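Local coordinates for leucine aminopeptidase 2 (Saccharomyces cerevisiae, PDB 2XQ0), which cleaves di- and tripeptides as a zinc aminopeptidase of the M1 family and also has weak epoxide hydrolase activity on leukotriene A4 in vitro, at residues A[151-161]-A[201-209]; A[345-356]-A[460-471]. All coordinates share one frame; numbering follows the deposited sequence.

From the N terminus, the chain first reaches contact 1, where 151-161 meets 201-209 and closes a loop of 39 residues that holds strands 165-172, 177-179, 182-183 and 193-199. It ties the loop between strands 141-144 and 165-172 to the 3-10 turn between strands 201-202 and 209-211. The zinc ligands H301, H305 and E324 follow before contact 2 opens. There 345-356, on helix 341-360 of the catalytic domain, meets 460-471, closing a mostly helical loop of 103 residues that includes helix 388-403 with the proton donor Y390. The two contacts stand in series, neither nested nor crossed. The centres of contacts 1 and 2 lie about 35 Å apart, on opposite sides of the chain's centre.

Contact 1 (A[151-161]-A[201-209])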
loop_
_atom_site.group_PDB
_atom_site.type_symbol
_atom_site.label_atom_id
_atom_site.label_comp_id
_atom_site.label_asym_id
_atom_site.label_seq_id
_atom_site.Cartn_x
_atom_site.Cartn_y
_atom_site.Cartn_z
ATOM N N ALA A 151 9.100 -11.089 3.692
ATOM C CA ALA A 151 10.480 -11.192 3.198
ATOM C C ALA A 151 11.116 -12.487 3.689
ATOM O O ALA A 151 11.868 -13.142 2.965
ATOM C CB ALA A 151 11.296 -9.999 3.612
ATOM N N ARG A 152 10.799 -12.867 4.923
ATOM C CA ARG A 152 11.307 -14.118 5.501
ATOM C C ARG A 152 10.781 -15.359 4.759
ATOM O O ARG A 152 11.231 -16.469 5.017
ATOM C CB ARG A 152 10.945 -14.207 6.992
ATOM C CG ARG A 152 9.429 -14.339 7.231
ATOM C CD ARG A 152 9.021 -14.139 8.700
ATOM N NE ARG A 152 9.298 -12.777 9.160
ATOM C CZ ARG A 152 8.955 -12.266 10.343
ATOM N NH1 ARG A 152 8.323 -13.004 11.259
ATOM N NH2 ARG A 152 9.256 -11.001 10.615
ATOM N N SER A 153 9.834 -15.185 3.841
ATOM C CA SER A 153 9.350 -16.342 3.068
ATOM C C SER A 153 10.039 -16.376 1.706
ATOM O O SER A 153 9.851 -17.313 0.906
ATOM C CB SER A 153 7.828 -16.282 2.927
ATOM O OG SER A 153 7.281 -17.460 2.376
ATOM N N LEU A 154 10.842 -15.343 1.446
ATOM C CA LEU A 154 11.615 -15.240 0.202
ATOM C C LEU A 154 13.106 -15.527 0.441
ATOM O O LEU A 154 13.743 -16.218 -0.349
ATOM C CB LEU A 154 11.442 -13.859 -0.446
ATOM C CG LEU A 154 12.245 -13.636 -1.728
ATOM C CD1 LEU A 154 11.848 -14.659 -2.805
ATOM C CD2 LEU A 154 12.105 -12.214 -2.273
ATOM N N PHE A 155 13.657 -14.999 1.534
ATOM C CA PHE A 155 15.013 -15.369 1.964
ATOM C C PHE A 155 15.173 -15.226 3.469
ATOM O O PHE A 155 14.493 -14.431 4.088
ATOM C CB PHE A 155 16.086 -14.544 1.237
ATOM C CG PHE A 155 15.987 -13.059 1.465
ATOM C CD1 PHE A 155 16.878 -12.414 2.311
ATOM C CD2 PHE A 155 15.011 -12.309 0.832
ATOM C CE1 PHE A 155 16.798 -11.032 2.520
ATOM C CE2 PHE A 155 14.916 -10.930 1.039
ATOM C CZ PHE A 155 15.812 -10.292 1.888
ATOM N N PRO A 156 16.080 -16.014 4.065
ATOM C CA PRO A 156 16.306 -15.906 5.508
ATOM C C PRO A 156 16.961 -14.568 5.813
ATOM O O PRO A 156 17.877 -14.152 5.102
ATOM C CB PRO A 156 17.240 -17.085 5.812
ATOM C CG PRO A 156 17.912 -17.401 4.511
ATOM C CD PRO A 156 17.004 -16.956 3.402
ATOM N N CYS A 157 16.468 -13.874 6.832
ATOM C CA CYS A 157 16.967 -12.541 7.106
ATOM C C CYS A 157 16.536 -12.025 8.469
ATOM O O CYS A 157 15.785 -12.674 9.203
ATOM C CB CYS A 157 16.473 -11.573 6.019
ATOM S SG CYS A 157 14.664 -11.471 5.854
ATOM N N PHE A 158 17.029 -10.849 8.820
ATOM C CA PHE A 158 16.506 -10.142 9.985
ATOM C C PHE A 158 15.297 -9.360 9.485
ATOM O O PHE A 158 15.418 -8.198 9.085
ATOM C CB PHE A 158 17.554 -9.192 10.528
ATOM C CG PHE A 158 18.782 -9.875 11.060
ATOM C CD1 PHE A 158 18.741 -10.583 12.248
ATOM C CD2 PHE A 158 19.981 -9.798 10.382
ATOM C CE1 PHE A 158 19.874 -11.203 12.750
ATOM C CE2 PHE A 158 21.120 -10.416 10.890
ATOM C CZ PHE A 158 21.063 -11.120 12.073
ATOM N N ASP A 159 14.137 -10.012 9.469
ATOM C CA ASP A 159 12.932 -9.462 8.832
ATOM C C ASP A 159 12.202 -8.470 9.738
ATOM O O ASP A 159 11.075 -8.722 10.202
ATOM C CB ASP A 159 11.980 -10.589 8.385
ATOM C CG ASP A 159 10.866 -10.095 7.468
ATOM O OD1 ASP A 159 10.893 -8.914 7.054
ATOM O OD2 ASP A 159 9.952 -10.892 7.142
ATOM N N THR A 160 12.848 -7.331 9.973
ATOM C CA THR A 160 12.252 -6.253 10.766
ATOM C C THR A 160 12.572 -4.909 10.104
ATOM O O THR A 160 13.636 -4.739 9.513
ATOM C CB THR A 160 12.731 -6.296 12.259
ATOM O OG1 THR A 160 12.494 -5.033 12.883
ATOM C CG2 THR A 160 14.198 -6.617 12.352
ATOM N N PRO A 161 11.638 -3.955 10.173
ATOM C CA PRO A 161 11.956 -2.663 9.554
ATOM C C PRO A 161 13.005 -1.876 10.354
ATOM O O PRO A 161 13.498 -0.856 9.864
ATOM C CB PRO A 161 10.605 -1.952 9.499
ATOM C CG PRO A 161 9.734 -2.653 10.514
ATOM C CD PRO A 161 10.210 -4.087 10.522
ATOM N N PRO A 201 20.694 2.206 2.326
ATOM C CA PRO A 201 20.287 1.042 3.129
ATOM C C PRO A 201 18.767 0.906 3.184
ATOM O O PRO A 201 18.074 1.916 3.327
ATOM C CB PRO A 201 20.833 1.352 4.535
ATOM C CG PRO A 201 21.856 2.408 4.354
ATOM C CD PRO A 201 21.528 3.154 3.087
ATOM N N ILE A 202 18.258 -0.318 3.061
ATOM C CA ILE A 202 16.810 -0.551 3.097
ATOM C C ILE A 202 16.421 -1.750 3.985
ATOM O O ILE A 202 17.237 -2.647 4.204
ATOM C CB ILE A 202 16.211 -0.703 1.667
ATOM C CG1 ILE A 202 16.851 -1.869 0.874
ATOM C CG2 ILE A 202 16.336 0.621 0.879
ATOM C CD1 ILE A 202 16.000 -2.323 -0.339
ATOM N N PRO A 203 15.191 -1.737 4.540
ATOM C CA PRO A 203 14.639 -2.900 5.253
ATOM C C PRO A 203 14.273 -4.012 4.251
ATOM O O PRO A 203 14.012 -3.731 3.076
ATOM C CB PRO A 203 13.376 -2.338 5.920
ATOM C CG PRO A 203 12.964 -1.202 5.061
ATOM C CD PRO A 203 14.232 -0.616 4.483
ATOM N N ALA A 204 14.255 -5.256 4.710
ATOM C CA ALA A 204 13.937 -6.389 3.837
ATOM C C ALA A 204 12.556 -6.268 3.183
ATOM O O ALA A 204 12.347 -6.785 2.085
ATOM C CB ALA A 204 14.038 -7.717 4.611
ATOM N N TYR A 205 11.612 -5.617 3.857
ATOM C CA TYR A 205 10.230 -5.642 3.367
ATOM C C TYR A 205 10.112 -4.806 2.078
ATOM O O TYR A 205 9.144 -4.931 1.358
ATOM C CB TYR A 205 9.230 -5.184 4.429
ATOM C CG TYR A 205 9.150 -3.688 4.626
ATOM C CD1 TYR A 205 8.423 -2.888 3.747
ATOM C CD2 TYR A 205 9.786 -3.081 5.686
ATOM C CE1 TYR A 205 8.339 -1.532 3.931
ATOM C CE2 TYR A 205 9.720 -1.715 5.875
ATOM C CZ TYR A 205 8.993 -0.948 4.996
ATOM O OH TYR A 205 8.923 0.408 5.177
ATOM N N LEU A 206 11.122 -3.976 1.800
ATOM C CA LEU A 206 11.143 -3.130 0.600
ATOM C C LEU A 206 11.761 -3.826 -0.616
ATOM O O LEU A 206 11.717 -3.303 -1.733
ATOM C CB LEU A 206 11.895 -1.830 0.869
ATOM C CG LEU A 206 11.133 -0.852 1.768
ATOM C CD1 LEU A 206 11.969 0.387 2.026
ATOM C CD2 LEU A 206 9.832 -0.475 1.105
ATOM N N ILE A 207 12.346 -4.998 -0.400
ATOM C CA ILE A 207 12.907 -5.731 -1.520
ATOM C C ILE A 207 11.786 -6.056 -2.487
ATOM O O ILE A 207 10.672 -6.413 -2.082
ATOM C CB ILE A 207 13.632 -7.005 -1.097
ATOM C CG1 ILE A 207 14.944 -6.642 -0.390
ATOM C CG2 ILE A 207 13.917 -7.889 -2.312
ATOM C CD1 ILE A 207 15.937 -5.961 -1.331
ATOM N N GLY A 208 12.077 -5.882 -3.769
ATOM C CA GLY A 208 11.103 -6.172 -4.801
ATOM C C GLY A 208 11.762 -6.888 -5.954
ATOM O O GLY A 208 12.895 -6.561 -6.333
ATOM N N ILE A 209 11.073 -7.890 -6.488
ATOM C CA ILE A 209 11.565 -8.588 -7.672
ATOM C C ILE A 209 10.405 -8.965 -8.572
ATOM O O ILE A 209 9.337 -9.358 -8.091
ATOM C CB ILE A 209 12.365 -9.862 -7.283
ATOM C CG1 ILE A 209 12.892 -10.561 -8.540
ATOM C CG2 ILE A 209 11.478 -10.821 -6.527
ATOM C CD1 ILE A 209 13.907 -11.643 -8.242
HETATM O O HOH W 1 15.326 -5.939 7.260
#
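The methyl group of A204 is the hub of this buried contact between two connections of the M1 peptidase N-terminal domain. A204 begins the 3-10 turn 204-206 that leads from strand 201-202 toward strand 209-211. Its CB rests 3.7 Å from A151 CB and 4.0 Å from C157 SG, while F155 brings in CZ obliquely, 4.1 Å from the same A204 CB. C157 holds SG between its backbone N and carbonyl carbon (chi1 58°), which places the sulfur against that methyl. Farther along, P161 CB meets the edge of the Y205 ring at CE2, 3.7 Å away, and P161 CA leans on P203 CB. The side chain of Y205 is about 6 Å from the bound bestatin and close to that of M276 in the substrate site, which probably makes this packing part of the site's backing. The shape of 151-161 is set from within: R152 grips D159 side-on, NE forming a salt bridge to OD2 (2.8 Å) and NH2 bonding to the D159 carbonyl, while the R152 amide meets OD2 from the opposite face of the carboxylate. A leucine in place of D159 would probably leave the buried guanidinium charge without its mate and the loop that packs on A204 less firmly shaped. One water joins the segments, lying 2.9 Å from F158 O and accepting from A204 N at 2.8 Å.

Contact 2 (A[345-356]-A[460-471]); sequences HFSALIGWSDLQ and MPPRPHFITALA
W352 carries CG anti to its backbone N (chi1 -177°), sending the indole from helix 341-360 across to 460-471, where M460, bent at both chi2 and chi3, curls its methyl back over the ring. M460 CE lies 3.5 Å from the centroid of the six-membered ring, a CH-pi contact, with SD higher above the same face as a longer Met-aromatic contact. R463 covers the opposite face with the aliphatic part of its chain, CG standing 4.0 Å from that centroid. At the indole edge, P461 O approaches CH2 of W352 near the ring plane. The side chains of M460 and L355 meet tip to tip, M460 SD 3.8 Å from L355 CG. Residues 460-468, with P461, P462 and P464, form a proline-rich extended linker, leading, as in mammalian leukotriene A4 hydrolase, from the catalytic domain to the helical C-terminal domain. Nearer the start of helix 469-484, F466 lays one ring face on A348, whose CB is 3.6 Å from the ring centroid, while P464 CB lies over the other. The F466 edge turns toward the H345 face in an offset T-shaped pair, planes at 88°. L349 slides past F466, bringing CD2 3.7 Å from its CB. I467 places CD1 over the centre of the H345 ring, 3.7 Å from its centroid, and its amide N donates to H345 ND1 at 2.9 Å and a nearly straight 172°, although tilted out of the imidazole plane.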
loop_
_atom_site.group_PDB
_atom_site.type_symbol
_atom_site.label_atom_id
_atom_site.label_comp_id
_atom_site.label_asym_id
_atom_site.label_seq_id
_atom_site.Cartn_x
_atom_site.Cartn_y
_atom_site.Cartn_z
ATOM N N HIS A 345 -7.929 19.196 0.085
ATOM C CA HIS A 345 -9.001 19.027 1.051
ATOM C C HIS A 345 -10.042 18.017 0.580
ATOM O O HIS A 345 -10.580 17.258 1.379
ATOM C CB HIS A 345 -9.650 20.379 1.347
ATOM C CG HIS A 345 -8.823 21.247 2.241
ATOM N ND1 HIS A 345 -9.277 21.710 3.454
ATOM C CD2 HIS A 345 -7.553 21.691 2.122
ATOM C CE1 HIS A 345 -8.332 22.428 4.035
ATOM N NE2 HIS A 345 -7.272 22.427 3.246
ATOM N N PHE A 346 -10.342 18.010 -0.716
ATOM C CA PHE A 346 -11.267 17.005 -1.254
ATOM C C PHE A 346 -10.711 15.606 -0.988
ATOM O O PHE A 346 -11.416 14.694 -0.577
ATOM C CB PHE A 346 -11.472 17.217 -2.764
ATOM C CG PHE A 346 -12.392 16.204 -3.398
ATOM C CD1 PHE A 346 -13.763 16.254 -3.175
ATOM C CD2 PHE A 346 -11.889 15.191 -4.188
ATOM C CE1 PHE A 346 -14.605 15.318 -3.745
ATOM C CE2 PHE A 346 -12.731 14.260 -4.768
ATOM C CZ PHE A 346 -14.087 14.318 -4.546
ATOM N N SER A 347 -9.427 15.428 -1.229
ATOM C CA SER A 347 -8.815 14.118 -0.992
ATOM C C SER A 347 -8.944 13.726 0.499
ATOM O O SER A 347 -9.231 12.569 0.822
ATOM C CB SER A 347 -7.354 14.140 -1.482
ATOM O OG SER A 347 -6.646 12.987 -1.071
ATOM N N ALA A 348 -8.790 14.695 1.403
ATOM C CA ALA A 348 -8.872 14.427 2.844
ATOM C C ALA A 348 -10.290 14.059 3.235
ATOM O O ALA A 348 -10.508 13.285 4.166
ATOM C CB ALA A 348 -8.429 15.655 3.646
ATOM N N LEU A 349 -11.256 14.628 2.525
ATOM C CA LEU A 349 -12.672 14.389 2.799
ATOM C C LEU A 349 -13.048 12.984 2.425
ATOM O O LEU A 349 -13.827 12.346 3.118
ATOM C CB LEU A 349 -13.557 15.332 1.985
ATOM C CG LEU A 349 -13.773 16.767 2.441
ATOM C CD1 LEU A 349 -14.486 17.538 1.332
ATOM C CD2 LEU A 349 -14.573 16.811 3.734
ATOM N N ILE A 350 -12.537 12.516 1.292
ATOM C CA ILE A 350 -12.780 11.133 0.909
ATOM C C ILE A 350 -12.100 10.217 1.932
ATOM O O ILE A 350 -12.682 9.233 2.353
ATOM C CB ILE A 350 -12.259 10.796 -0.502
ATOM C CG1 ILE A 350 -12.822 11.753 -1.564
ATOM C CG2 ILE A 350 -12.565 9.337 -0.841
ATOM C CD1 ILE A 350 -14.307 11.919 -1.521
ATOM N N GLY A 351 -10.873 10.556 2.327
ATOM C CA GLY A 351 -10.139 9.804 3.339
ATOM C C GLY A 351 -10.861 9.735 4.679
ATOM O O GLY A 351 -10.829 8.713 5.370
ATOM N N TRP A 352 -11.531 10.821 5.047
ATOM C CA TRP A 352 -12.318 10.848 6.273
ATOM C C TRP A 352 -13.426 9.804 6.235
ATOM O O TRP A 352 -13.631 9.081 7.208
ATOM C CB TRP A 352 -12.903 12.251 6.538
ATOM C CG TRP A 352 -13.669 12.330 7.832
ATOM C CD1 TRP A 352 -15.022 12.225 8.003
ATOM C CD2 TRP A 352 -13.113 12.520 9.137
ATOM N NE1 TRP A 352 -15.337 12.360 9.334
ATOM C CE2 TRP A 352 -14.183 12.528 10.050
ATOM C CE3 TRP A 352 -11.808 12.686 9.620
ATOM C CZ2 TRP A 352 -13.992 12.697 11.420
ATOM C CZ3 TRP A 352 -11.621 12.844 10.983
ATOM C CH2 TRP A 352 -12.712 12.855 11.865
ATOM N N SER A 353 -14.139 9.716 5.116
ATOM C CA SER A 353 -15.196 8.722 4.999
ATOM C C SER A 353 -14.639 7.299 4.916
ATOM O O SER A 353 -15.271 6.380 5.418
ATOM C CB SER A 353 -16.128 9.008 3.819
ATOM O OG SER A 353 -15.573 8.523 2.618
ATOM N N ASP A 354 -13.483 7.112 4.272
ATOM C CA ASP A 354 -12.766 5.828 4.332
ATOM C C ASP A 354 -12.406 5.428 5.783
ATOM O O ASP A 354 -12.554 4.265 6.181
ATOM C CB ASP A 354 -11.487 5.882 3.491
ATOM C CG ASP A 354 -11.760 5.872 1.987
ATOM O OD1 ASP A 354 -12.889 5.544 1.567
ATOM O OD2 ASP A 354 -10.828 6.189 1.211
ATOM N N LEU A 355 -11.919 6.381 6.566
ATOM C CA LEU A 355 -11.607 6.113 7.977
ATOM C C LEU A 355 -12.857 5.661 8.728
ATOM O O LEU A 355 -12.848 4.666 9.471
ATOM C CB LEU A 355 -11.029 7.374 8.646
ATOM C CG LEU A 355 -10.528 7.225 10.096
ATOM C CD1 LEU A 355 -9.516 6.078 10.199
ATOM C CD2 LEU A 355 -9.930 8.514 10.627
ATOM N N GLN A 356 -13.936 6.408 8.556
ATOM C CA GLN A 356 -15.192 6.087 9.235
ATOM C C GLN A 356 -15.642 4.687 8.913
ATOM O O GLN A 356 -15.992 3.921 9.806
ATOM C CB GLN A 356 -16.292 7.071 8.843
ATOM C CG GLN A 356 -17.585 6.875 9.592
ATOM C CD GLN A 356 -17.469 7.262 11.048
ATOM O OE1 GLN A 356 -17.438 8.443 11.384
ATOM N NE2 GLN A 356 -17.407 6.265 11.928
ATOM N N MET A 460 -12.870 7.695 15.940
ATOM C CA MET A 460 -12.554 8.831 15.071
ATOM C C MET A 460 -11.903 9.942 15.870
ATOM O O MET A 460 -12.328 10.238 16.972
ATOM C CB MET A 460 -13.819 9.385 14.409
ATOM C CG MET A 460 -14.574 8.375 13.595
ATOM S SD MET A 460 -13.639 7.919 12.130
ATOM C CE MET A 460 -13.789 9.409 11.140
ATOM N N PRO A 461 -10.867 10.571 15.312
ATOM C CA PRO A 461 -10.353 11.725 16.035
ATOM C C PRO A 461 -11.292 12.919 15.848
ATOM O O PRO A 461 -12.282 12.812 15.135
ATOM C CB PRO A 461 -9.026 11.982 15.337
ATOM C CG PRO A 461 -9.251 11.533 13.937
ATOM C CD PRO A 461 -10.278 10.449 13.970
ATOM N N PRO A 462 -10.976 14.061 16.470
ATOM C CA PRO A 462 -11.808 15.239 16.235
ATOM C C PRO A 462 -11.811 15.610 14.752
ATOM O O PRO A 462 -10.765 15.524 14.106
ATOM C CB PRO A 462 -11.102 16.328 17.054
ATOM C CG PRO A 462 -10.404 15.604 18.128
ATOM C CD PRO A 462 -9.933 14.313 17.477
ATOM N N ARG A 463 -12.952 16.061 14.240
ATOM C CA ARG A 463 -13.095 16.299 12.801
ATOM C C ARG A 463 -12.621 17.681 12.375
ATOM O O ARG A 463 -13.085 18.704 12.887
ATOM C CB ARG A 463 -14.545 16.105 12.353
ATOM C CG ARG A 463 -14.717 16.244 10.835
ATOM C CD ARG A 463 -16.135 15.886 10.444
ATOM N NE ARG A 463 -17.071 16.889 10.928
ATOM C CZ ARG A 463 -18.390 16.728 10.956
ATOM N NH1 ARG A 463 -18.925 15.580 10.568
ATOM N NH2 ARG A 463 -19.170 17.709 11.397
ATOM N N PRO A 464 -11.704 17.727 11.410
ATOM C CA PRO A 464 -11.241 19.048 10.978
ATOM C C PRO A 464 -12.254 19.744 10.072
ATOM O O PRO A 464 -13.235 19.132 9.656
ATOM C CB PRO A 464 -9.965 18.728 10.201
ATOM C CG PRO A 464 -10.169 17.320 9.711
ATOM C CD PRO A 464 -11.042 16.612 10.701
ATOM N N HIS A 465 -12.007 21.009 9.757
ATOM C CA HIS A 465 -12.908 21.765 8.894
ATOM C C HIS A 465 -12.351 21.849 7.482
ATOM O O HIS A 465 -11.750 22.854 7.097
ATOM C CB HIS A 465 -13.142 23.167 9.460
ATOM C CG HIS A 465 -13.699 23.164 10.851
ATOM N ND1 HIS A 465 -12.899 23.200 11.973
ATOM C CD2 HIS A 465 -14.975 23.105 11.302
ATOM C CE1 HIS A 465 -13.658 23.182 13.055
ATOM N NE2 HIS A 465 -14.921 23.123 12.674
ATOM N N PHE A 466 -12.560 20.786 6.714
ATOM C CA PHE A 466 -12.066 20.719 5.346
ATOM C C PHE A 466 -12.833 21.636 4.411
ATOM O O PHE A 466 -14.048 21.827 4.547
ATOM C CB PHE A 466 -12.120 19.291 4.815
ATOM C CG PHE A 466 -11.177 18.361 5.507
ATOM C CD1 PHE A 466 -9.844 18.706 5.664
ATOM C CD2 PHE A 466 -11.619 17.138 5.991
ATOM C CE1 PHE A 466 -8.970 17.860 6.308
ATOM C CE2 PHE A 466 -10.751 16.283 6.626
ATOM C CZ PHE A 466 -9.416 16.647 6.784
ATOM N N ILE A 467 -12.115 22.212 3.460
ATOM C CA ILE A 467 -12.752 22.977 2.385
ATOM C C ILE A 467 -13.586 21.991 1.571
ATOM O O ILE A 467 -13.065 20.996 1.058
ATOM C CB ILE A 467 -11.690 23.658 1.507
ATOM C CG1 ILE A 467 -10.886 24.670 2.342
ATOM C CG2 ILE A 467 -12.330 24.306 0.267
ATOM C CD1 ILE A 467 -9.595 25.102 1.675
ATOM N N THR A 468 -14.893 22.221 1.492
ATOM C CA THR A 468 -15.769 21.226 0.855
ATOM C C THR A 468 -16.179 21.624 -0.548
ATOM O O THR A 468 -17.038 20.982 -1.148
ATOM C CB THR A 468 -17.053 20.990 1.653
ATOM O OG1 THR A 468 -17.878 22.161 1.583
ATOM C CG2 THR A 468 -16.736 20.666 3.112
ATOM N N ALA A 469 -15.561 22.681 -1.072
ATOM C CA ALA A 469 -15.906 23.204 -2.393
ATOM C C ALA A 469 -16.098 22.143 -3.492
ATOM O O ALA A 469 -17.122 22.134 -4.161
ATOM C CB ALA A 469 -14.886 24.238 -2.836
ATOM N N LEU A 470 -15.129 21.252 -3.677
ATOM C CA LEU A 470 -15.199 20.299 -4.802
ATOM C C LEU A 470 -16.117 19.100 -4.559
ATOM O O LEU A 470 -16.246 18.230 -5.423
ATOM C CB LEU A 470 -13.802 19.816 -5.208
ATOM C CG LEU A 470 -12.857 20.926 -5.664
ATOM C CD1 LEU A 470 -11.480 20.384 -5.949
ATOM C CD2 LEU A 470 -13.430 21.666 -6.880
ATOM N N ALA A 471 -16.743 19.052 -3.388
ATOM C CA ALA A 471 -17.685 17.982 -3.050
ATOM C C ALA A 471 -19.129 18.476 -3.003
ATOM O O ALA A 471 -20.072 17.680 -3.064
ATOM C CB ALA A 471 -17.322 17.342 -1.720
#